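Local coordinates for disulfide oxidoreductase (Xylella fastidiosa, PDB 2REM), which probably catalyses the formation or exchange of disulfide bonds in periplasmic proteins, as a DsbA-type member of the thioredoxin family, at residues A[78-83]-A[135-140]; A[113-118]-A[127-132]; A[84-89]-A[121-126]. All coordinates share one frame; numbering follows the deposited sequence.

Contact 1. Residues A[78-83]-A[135-140]; sequences YLAADV and PEVEKR
V83 covers one face of the R140 guanidinium, with its CG2 over the middle of the group. Two carboxylate oxygens lie at the edge of the same group, near its plane: D82 OD2 from across the contact and E136 OE2 from one turn back in R140's own helix. The Y78 ring has D82 CB above one face, toward the rim, and meets F33 edge-to-face. D82, E136 and R140 form a salt-bridge network between helices 71-83 and 135-151, in the helical part of the DsbA fold. The two short helical segments approach to 9.2 Å between axes, with their directions 125° apart.

The two acids hold the arginine unequally. R140 NE donates to E136 OE2 at 2.7 Å, nearly straight and into the anti lone pair. The bridge from R140 NH1 to D82 OD2 is long, 3.5 Å, and the planes of the two groups stand 69° apart. A water spans this gap. It donates to D82 OD2 and accepts from R140 NH1. The bond to E136 helps to set the turn of the guanidinium, which presents its face to V83.

Away from the charged groups the contact is apolar and buried. L79 packs at the base of R140, where its CD1 lies 3.6 Å from R140 C and its CD2 faces R140 CB. T131 of helix 125-132 also touches V83 and V137. With CG1 anti to the backbone N (chi1 162°), V137 turns CG2 against the backbone of helix 71-83, 3.5 Å from A80 CA.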
# COMPACT_ATOMS: atom_id res chain seq x y z
N TYR A 78 -0.44 -9.51 -3.20
CA TYR A 78 -1.38 -8.62 -2.54
C TYR A 78 -2.64 -8.42 -3.37
O TYR A 78 -3.74 -8.53 -2.86
CB TYR A 78 -0.75 -7.25 -2.25
CG TYR A 78 -1.81 -6.32 -1.71
CD1 TYR A 78 -2.24 -6.45 -0.38
CD2 TYR A 78 -2.40 -5.34 -2.53
CE1 TYR A 78 -3.26 -5.63 0.12
CE2 TYR A 78 -3.41 -4.51 -2.05
CZ TYR A 78 -3.83 -4.66 -0.73
OH TYR A 78 -4.81 -3.85 -0.24
N LEU A 79 -2.46 -8.08 -4.64
CA LEU A 79 -3.60 -7.80 -5.50
C LEU A 79 -4.50 -9.02 -5.66
O LEU A 79 -5.69 -8.88 -5.61
CB LEU A 79 -3.15 -7.26 -6.87
CG LEU A 79 -2.38 -5.93 -6.72
CD1 LEU A 79 -1.68 -5.61 -8.00
CD2 LEU A 79 -3.29 -4.78 -6.31
N ALA A 80 -3.91 -10.19 -5.90
CA ALA A 80 -4.71 -11.42 -6.00
C ALA A 80 -5.48 -11.64 -4.69
O ALA A 80 -6.66 -11.94 -4.70
CB ALA A 80 -3.81 -12.62 -6.31
N ALA A 81 -4.80 -11.47 -3.56
CA ALA A 81 -5.44 -11.61 -2.24
C ALA A 81 -6.61 -10.65 -2.12
O ALA A 81 -7.67 -11.01 -1.62
CB ALA A 81 -4.45 -11.33 -1.14
N ASP A 82 -6.39 -9.43 -2.58
CA ASP A 82 -7.43 -8.41 -2.50
C ASP A 82 -8.62 -8.73 -3.38
O ASP A 82 -9.75 -8.63 -2.94
CB ASP A 82 -6.89 -7.01 -2.81
CG ASP A 82 -7.83 -5.92 -2.33
OD1 ASP A 82 -8.50 -6.11 -1.30
OD2 ASP A 82 -7.90 -4.87 -2.97
N VAL A 83 -8.34 -9.10 -4.62
CA VAL A 83 -9.38 -9.58 -5.53
C VAL A 83 -10.17 -10.71 -4.89
O VAL A 83 -11.38 -10.78 -5.03
CB VAL A 83 -8.78 -10.06 -6.89
CG1 VAL A 83 -9.79 -10.93 -7.67
CG2 VAL A 83 -8.32 -8.84 -7.74
N PRO A 135 -6.38 -11.47 -15.57
CA PRO A 135 -6.53 -10.11 -16.07
C PRO A 135 -6.87 -9.04 -15.03
O PRO A 135 -6.40 -7.91 -15.15
CB PRO A 135 -7.63 -10.24 -17.13
CG PRO A 135 -8.36 -11.43 -16.78
CD PRO A 135 -7.35 -12.38 -16.19
N GLU A 136 -7.65 -9.38 -13.99
CA GLU A 136 -8.01 -8.37 -13.00
C GLU A 136 -6.78 -7.95 -12.23
O GLU A 136 -6.52 -6.76 -12.04
CB GLU A 136 -9.10 -8.85 -12.03
CG GLU A 136 -9.55 -7.77 -11.02
CD GLU A 136 -9.93 -6.43 -11.67
OE1 GLU A 136 -10.42 -6.42 -12.82
OE2 GLU A 136 -9.74 -5.39 -11.01
N VAL A 137 -6.01 -8.94 -11.81
CA VAL A 137 -4.77 -8.67 -11.11
C VAL A 137 -3.76 -7.91 -11.97
O VAL A 137 -3.13 -6.97 -11.50
CB VAL A 137 -4.18 -9.97 -10.54
CG1 VAL A 137 -2.68 -9.80 -10.20
CG2 VAL A 137 -4.99 -10.36 -9.32
N GLU A 138 -3.64 -8.30 -13.24
CA GLU A 138 -2.70 -7.64 -14.14
C GLU A 138 -3.12 -6.17 -14.30
O GLU A 138 -2.27 -5.27 -14.24
CB GLU A 138 -2.66 -8.36 -15.48
CG GLU A 138 -1.90 -7.64 -16.57
CD GLU A 138 -0.38 -7.58 -16.34
OE1 GLU A 138 0.13 -8.31 -15.46
OE2 GLU A 138 0.31 -6.80 -17.07
N LYS A 139 -4.42 -5.95 -14.48
CA LYS A 139 -4.95 -4.58 -14.49
C LYS A 139 -4.57 -3.76 -13.25
O LYS A 139 -4.04 -2.64 -13.37
CB LYS A 139 -6.47 -4.58 -14.70
CG LYS A 139 -7.07 -3.20 -14.72
CD LYS A 139 -8.56 -3.29 -14.84
CE LYS A 139 -9.16 -1.90 -14.73
NZ LYS A 139 -10.57 -1.98 -15.12
N ARG A 140 -4.84 -4.31 -12.06
CA ARG A 140 -4.50 -3.66 -10.80
C ARG A 140 -2.98 -3.50 -10.65
O ARG A 140 -2.50 -2.48 -10.11
CB ARG A 140 -5.03 -4.50 -9.63
CG ARG A 140 -6.54 -4.58 -9.67
CD ARG A 140 -7.06 -5.28 -8.47
NE ARG A 140 -8.50 -5.36 -8.56
CZ ARG A 140 -9.33 -5.45 -7.53
NH1 ARG A 140 -8.86 -5.47 -6.30
NH2 ARG A 140 -10.63 -5.52 -7.75
O HOH W 1 -6.58 -4.33 -5.08

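Contact 2. Residues A[113-118]-A[127-132]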
# COMPACT_ATOMS: atom_id res chain seq x y z
N GLU A 113 4.22 -21.35 -3.75
CA GLU A 113 4.42 -20.97 -2.36
C GLU A 113 3.24 -20.06 -1.97
O GLU A 113 2.74 -20.14 -0.87
CB GLU A 113 5.70 -20.17 -2.15
CG GLU A 113 6.99 -20.97 -2.10
CD GLU A 113 7.71 -20.99 -3.44
OE1 GLU A 113 7.24 -20.35 -4.41
OE2 GLU A 113 8.76 -21.66 -3.51
N LEU A 114 2.83 -19.20 -2.89
CA LEU A 114 1.82 -18.22 -2.54
C LEU A 114 0.48 -18.91 -2.40
O LEU A 114 -0.29 -18.61 -1.49
CB LEU A 114 1.76 -17.08 -3.55
CG LEU A 114 2.99 -16.14 -3.55
CD1 LEU A 114 2.90 -15.17 -4.72
CD2 LEU A 114 3.10 -15.40 -2.19
N ALA A 115 0.19 -19.84 -3.30
CA ALA A 115 -1.09 -20.55 -3.23
C ALA A 115 -1.19 -21.31 -1.91
O ALA A 115 -2.26 -21.36 -1.31
CB ALA A 115 -1.30 -21.46 -4.43
N VAL A 116 -0.07 -21.88 -1.45
CA VAL A 116 -0.08 -22.64 -0.20
C VAL A 116 -0.41 -21.67 0.92
O VAL A 116 -1.25 -21.98 1.75
CB VAL A 116 1.26 -23.39 0.07
CG1 VAL A 116 1.32 -23.94 1.48
CG2 VAL A 116 1.41 -24.53 -0.94
N PHE A 117 0.20 -20.49 0.91
CA PHE A 117 -0.06 -19.48 1.91
C PHE A 117 -1.56 -19.13 1.96
O PHE A 117 -2.19 -19.19 3.04
CB PHE A 117 0.79 -18.23 1.67
CG PHE A 117 0.49 -17.13 2.63
CD1 PHE A 117 1.09 -17.12 3.89
CD2 PHE A 117 -0.45 -16.16 2.32
CE1 PHE A 117 0.81 -16.13 4.80
CE2 PHE A 117 -0.76 -15.14 3.25
CZ PHE A 117 -0.11 -15.13 4.48
N TYR A 118 -2.11 -18.77 0.80
CA TYR A 118 -3.49 -18.34 0.75
C TYR A 118 -4.48 -19.48 0.95
O TYR A 118 -5.62 -19.26 1.37
CB TYR A 118 -3.74 -17.54 -0.55
CG TYR A 118 -3.02 -16.21 -0.45
CD1 TYR A 118 -3.48 -15.22 0.42
CD2 TYR A 118 -1.88 -15.95 -1.21
CE1 TYR A 118 -2.83 -13.99 0.55
CE2 TYR A 118 -1.20 -14.71 -1.11
CZ TYR A 118 -1.69 -13.75 -0.23
OH TYR A 118 -1.06 -12.54 -0.13
N ARG A 127 -7.75 -21.45 -7.88
CA ARG A 127 -8.29 -20.09 -7.92
C ARG A 127 -7.21 -19.05 -7.61
O ARG A 127 -7.16 -17.99 -8.26
CB ARG A 127 -9.50 -19.89 -7.00
CG ARG A 127 -10.25 -18.59 -7.35
CD ARG A 127 -11.57 -18.39 -6.60
NE ARG A 127 -12.71 -18.09 -7.51
CZ ARG A 127 -12.91 -16.94 -8.17
NH1 ARG A 127 -12.04 -15.93 -8.08
NH2 ARG A 127 -13.98 -16.79 -8.94
N PHE A 128 -6.37 -19.31 -6.62
CA PHE A 128 -5.27 -18.39 -6.37
C PHE A 128 -4.42 -18.22 -7.63
O PHE A 128 -4.14 -17.10 -8.03
CB PHE A 128 -4.34 -18.76 -5.22
CG PHE A 128 -3.32 -17.68 -4.98
CD1 PHE A 128 -3.68 -16.53 -4.29
CD2 PHE A 128 -2.05 -17.76 -5.56
CE1 PHE A 128 -2.77 -15.50 -4.12
CE2 PHE A 128 -1.12 -16.71 -5.40
CZ PHE A 128 -1.48 -15.60 -4.68
N VAL A 129 -4.02 -19.33 -8.24
CA VAL A 129 -3.17 -19.28 -9.45
C VAL A 129 -3.85 -18.56 -10.60
O VAL A 129 -3.24 -17.69 -11.24
CB VAL A 129 -2.66 -20.68 -9.87
CG1 VAL A 129 -1.97 -20.62 -11.24
CG2 VAL A 129 -1.71 -21.20 -8.82
N ALA A 130 -5.13 -18.88 -10.83
CA ALA A 130 -5.90 -18.21 -11.86
C ALA A 130 -5.99 -16.72 -11.58
O ALA A 130 -6.00 -15.93 -12.49
CB ALA A 130 -7.30 -18.81 -11.98
N THR A 131 -6.07 -16.34 -10.31
CA THR A 131 -6.25 -14.95 -9.98
C THR A 131 -4.92 -14.23 -10.15
O THR A 131 -4.86 -13.18 -10.78
CB THR A 131 -6.80 -14.78 -8.55
OG1 THR A 131 -8.04 -15.49 -8.44
CG2 THR A 131 -7.08 -13.29 -8.27
N PHE A 132 -3.88 -14.84 -9.58
CA PHE A 132 -2.53 -14.32 -9.65
C PHE A 132 -2.11 -14.10 -11.11
O PHE A 132 -1.48 -13.12 -11.42
CB PHE A 132 -1.59 -15.35 -9.02
CG PHE A 132 -0.20 -14.87 -8.80
CD1 PHE A 132 0.12 -14.11 -7.68
CD2 PHE A 132 0.82 -15.24 -9.69
CE1 PHE A 132 1.41 -13.69 -7.45
CE2 PHE A 132 2.14 -14.82 -9.47
CZ PHE A 132 2.43 -14.03 -8.34
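F128 is the centre of the tight part of this contact, packed against L114, A115 and Y118 of helix 111-119. Its CG is anti to the backbone N (chi1 -175°), which sends CG off helix 125-132 toward the other helix. One ring face lies against L114 C. F128 CE2 is also 3.4 Å from L114 CB, and F128 CD2 is 3.8 Å from A115 CA. The small A115 lets the aromatic ring come close to the backbone. Here the CA atoms of A115 and F128 are only 5.7 Å apart, and the short helix axes approach to 9.4 Å.

The rings of Y118 and F128 are nearly parallel, 15° apart, but offset, with little of one over the other. F117 CD2 lies over the centre of a face of the Y118 ring. L114 reaches on to a second phenylalanine, with L114 CD1 3.4 Å from F132 CE1 and the two side chains about at a right angle. No hydrogen bond crosses between the two segments.

The looser side is at V129, which is partly exposed. Its one contact with 113-118 is V129 CG2, 4.4 Å from A115 CB. T131 instead turns back on its own helix, and T131 OG1 donates to R127 O at 2.7 Å. T131 N bonds the same oxygen from the opposite face of the carbonyl plane.

This helical pair leans on two other helices. Y118 touches S90 and M94 of helix 87-101, and L114 also meets M94. Helix 71-83 is reached by L114 at A77 and by F132 at R76.

Contact 3. Residues A[84-89]-A[121-126]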
# COMPACT_ATOMS: atom_id res chain seq x y z
N LEU A 84 -9.47 -11.57 -4.17
CA LEU A 84 -10.08 -12.76 -3.56
C LEU A 84 -10.72 -12.47 -2.19
O LEU A 84 -11.35 -13.32 -1.62
CB LEU A 84 -9.04 -13.89 -3.48
CG LEU A 84 -8.57 -14.44 -4.84
CD1 LEU A 84 -7.35 -15.32 -4.77
CD2 LEU A 84 -9.72 -15.11 -5.60
N GLY A 85 -10.57 -11.24 -1.71
CA GLY A 85 -11.18 -10.80 -0.46
C GLY A 85 -10.48 -11.33 0.78
O GLY A 85 -11.09 -11.44 1.84
N VAL A 86 -9.21 -11.68 0.66
CA VAL A 86 -8.46 -12.22 1.78
C VAL A 86 -7.21 -11.39 2.11
O VAL A 86 -6.39 -11.79 2.93
CB VAL A 86 -8.07 -13.72 1.59
CG1 VAL A 86 -9.33 -14.60 1.42
CG2 VAL A 86 -7.08 -13.90 0.44
N ALA A 87 -7.06 -10.23 1.46
CA ALA A 87 -5.89 -9.39 1.69
C ALA A 87 -5.88 -8.88 3.13
O ALA A 87 -4.88 -9.03 3.86
CB ALA A 87 -5.85 -8.23 0.70
N LYS A 88 -7.00 -8.28 3.56
CA LYS A 88 -7.06 -7.68 4.89
C LYS A 88 -6.80 -8.73 5.98
O LYS A 88 -6.09 -8.46 6.94
CB LYS A 88 -8.41 -6.96 5.12
CG LYS A 88 -8.65 -5.74 4.20
CD LYS A 88 -9.77 -4.84 4.75
CE LYS A 88 -10.02 -3.64 3.82
NZ LYS A 88 -10.58 -4.11 2.51
N ARG A 89 -7.40 -9.92 5.86
CA ARG A 89 -7.24 -10.92 6.91
C ARG A 89 -5.84 -11.57 6.91
O ARG A 89 -5.44 -12.15 7.90
CB ARG A 89 -8.29 -12.02 6.76
CG ARG A 89 -8.18 -12.67 5.40
CD ARG A 89 -9.05 -13.89 5.23
NE ARG A 89 -10.40 -13.71 5.69
CZ ARG A 89 -11.39 -14.56 5.43
NH1 ARG A 89 -11.17 -15.64 4.69
NH2 ARG A 89 -12.60 -14.33 5.92
N TYR A 121 -6.16 -19.33 4.04
CA TYR A 121 -7.29 -18.39 4.14
C TYR A 121 -8.50 -18.83 3.30
O TYR A 121 -9.38 -18.02 2.99
CB TYR A 121 -6.83 -16.96 3.79
CG TYR A 121 -5.80 -16.53 4.78
CD1 TYR A 121 -6.18 -16.00 6.02
CD2 TYR A 121 -4.44 -16.78 4.55
CE1 TYR A 121 -5.23 -15.66 6.97
CE2 TYR A 121 -3.49 -16.44 5.49
CZ TYR A 121 -3.89 -15.89 6.69
OH TYR A 121 -2.96 -15.59 7.63
N GLY A 122 -8.57 -20.12 3.00
CA GLY A 122 -9.73 -20.69 2.32
C GLY A 122 -9.75 -20.46 0.82
O GLY A 122 -10.76 -20.70 0.16
N VAL A 123 -8.62 -20.02 0.26
CA VAL A 123 -8.52 -19.86 -1.19
C VAL A 123 -8.06 -21.14 -1.84
O VAL A 123 -6.97 -21.67 -1.54
CB VAL A 123 -7.55 -18.72 -1.60
CG1 VAL A 123 -7.56 -18.53 -3.13
CG2 VAL A 123 -7.94 -17.43 -0.89
N GLN A 124 -8.89 -21.64 -2.75
CA GLN A 124 -8.53 -22.78 -3.55
C GLN A 124 -7.29 -22.43 -4.35
O GLN A 124 -7.25 -21.40 -4.99
CB GLN A 124 -9.68 -23.12 -4.51
CG GLN A 124 -10.87 -23.75 -3.82
CD GLN A 124 -10.61 -25.18 -3.37
OE1 GLN A 124 -9.59 -25.78 -3.72
NE2 GLN A 124 -11.56 -25.74 -2.65
N PRO A 125 -6.26 -23.28 -4.29
CA PRO A 125 -4.99 -23.01 -4.96
C PRO A 125 -5.13 -22.76 -6.46
O PRO A 125 -4.42 -21.92 -6.99
CB PRO A 125 -4.18 -24.30 -4.75
CG PRO A 125 -4.83 -25.01 -3.69
CD PRO A 125 -6.24 -24.55 -3.55
N ASP A 126 -6.04 -23.48 -7.12
CA ASP A 126 -6.26 -23.24 -8.56
C ASP A 126 -6.87 -21.86 -8.78
O ASP A 126 -6.56 -21.18 -9.77
CB ASP A 126 -7.19 -24.30 -9.17
CG ASP A 126 -6.49 -25.64 -9.39
OD1 ASP A 126 -5.31 -25.81 -8.99
OD2 ASP A 126 -7.14 -26.53 -10.00
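V86, which packs on Y121 and V123, has both its backbone polar atoms engaged. V86 N probably donates to A81 O, and V86 O accepts from the hydroxyl of S90. The first bond belongs to a Schellman motif that ends helix 71-83, with G85 at positive phi. V86 is then the N-cap of helix 87-101. The other segment repeats the plan. G122, also at positive phi, is the C-prime residue of a Schellman motif ending helix 111-119, in which V123 N reaches back to Y118 O. Q124 is the N-cap of helix 125-132. The contact thus sets two helix-to-helix turns of the DsbA helical region side by side.

On the more exposed side the side chains of R89 and Y121 run alongside each other with opposite headings. With CG between the backbone N and the carbonyl carbon (chi1 58°), R89 CG and CD both lie by Y121 CD1, CD at 3.6 Å. R89 O is 3.6 Å from Y121 CE1. The chain bends at chi3. The guanidinium lies beside the tyrosine backbone, its plane 39° from the ring's. Y121 O lies at the edge of the guanidinium, 3.4 Å from R89 NH1.

Further in, the contact is mostly between hydrocarbon groups. V86 CB faces Y121 CB, while V86 CG1 is 3.8 Å from Y121 O. V86 CG2 lies 3.9 Å from V123 CG2. Y118 touches both valines, and F128 touches V123 and L84. The two branches of V123 divide the work. While CG2 takes V86, V123 CG1 meets L84 CD1 at 3.6 Å, with the side chains of V123 and L84 crossing at about a right angle.

All three contacts lie in the helical region, with its turns, between strands 58-64 and 158-161. From the N terminus, helix 71-83 comes first, and contact 1 later closes it onto helix 135-151, giving the longest loop. Contacts 2 and 3 both fall within that loop. Segment 84-89 follows directly and pairs with 121-126 in contact 3. Segment 113-118 then pairs with 127-132 in contact 2, the shortest closure. Contacts 2 and 3 cross, because their segments alternate along the chain. The three sites also touch: A81 CB of contact 1 lies 3.5 Å from Y118 CE1 of contact 2. Together they join five successive helices into one bundle.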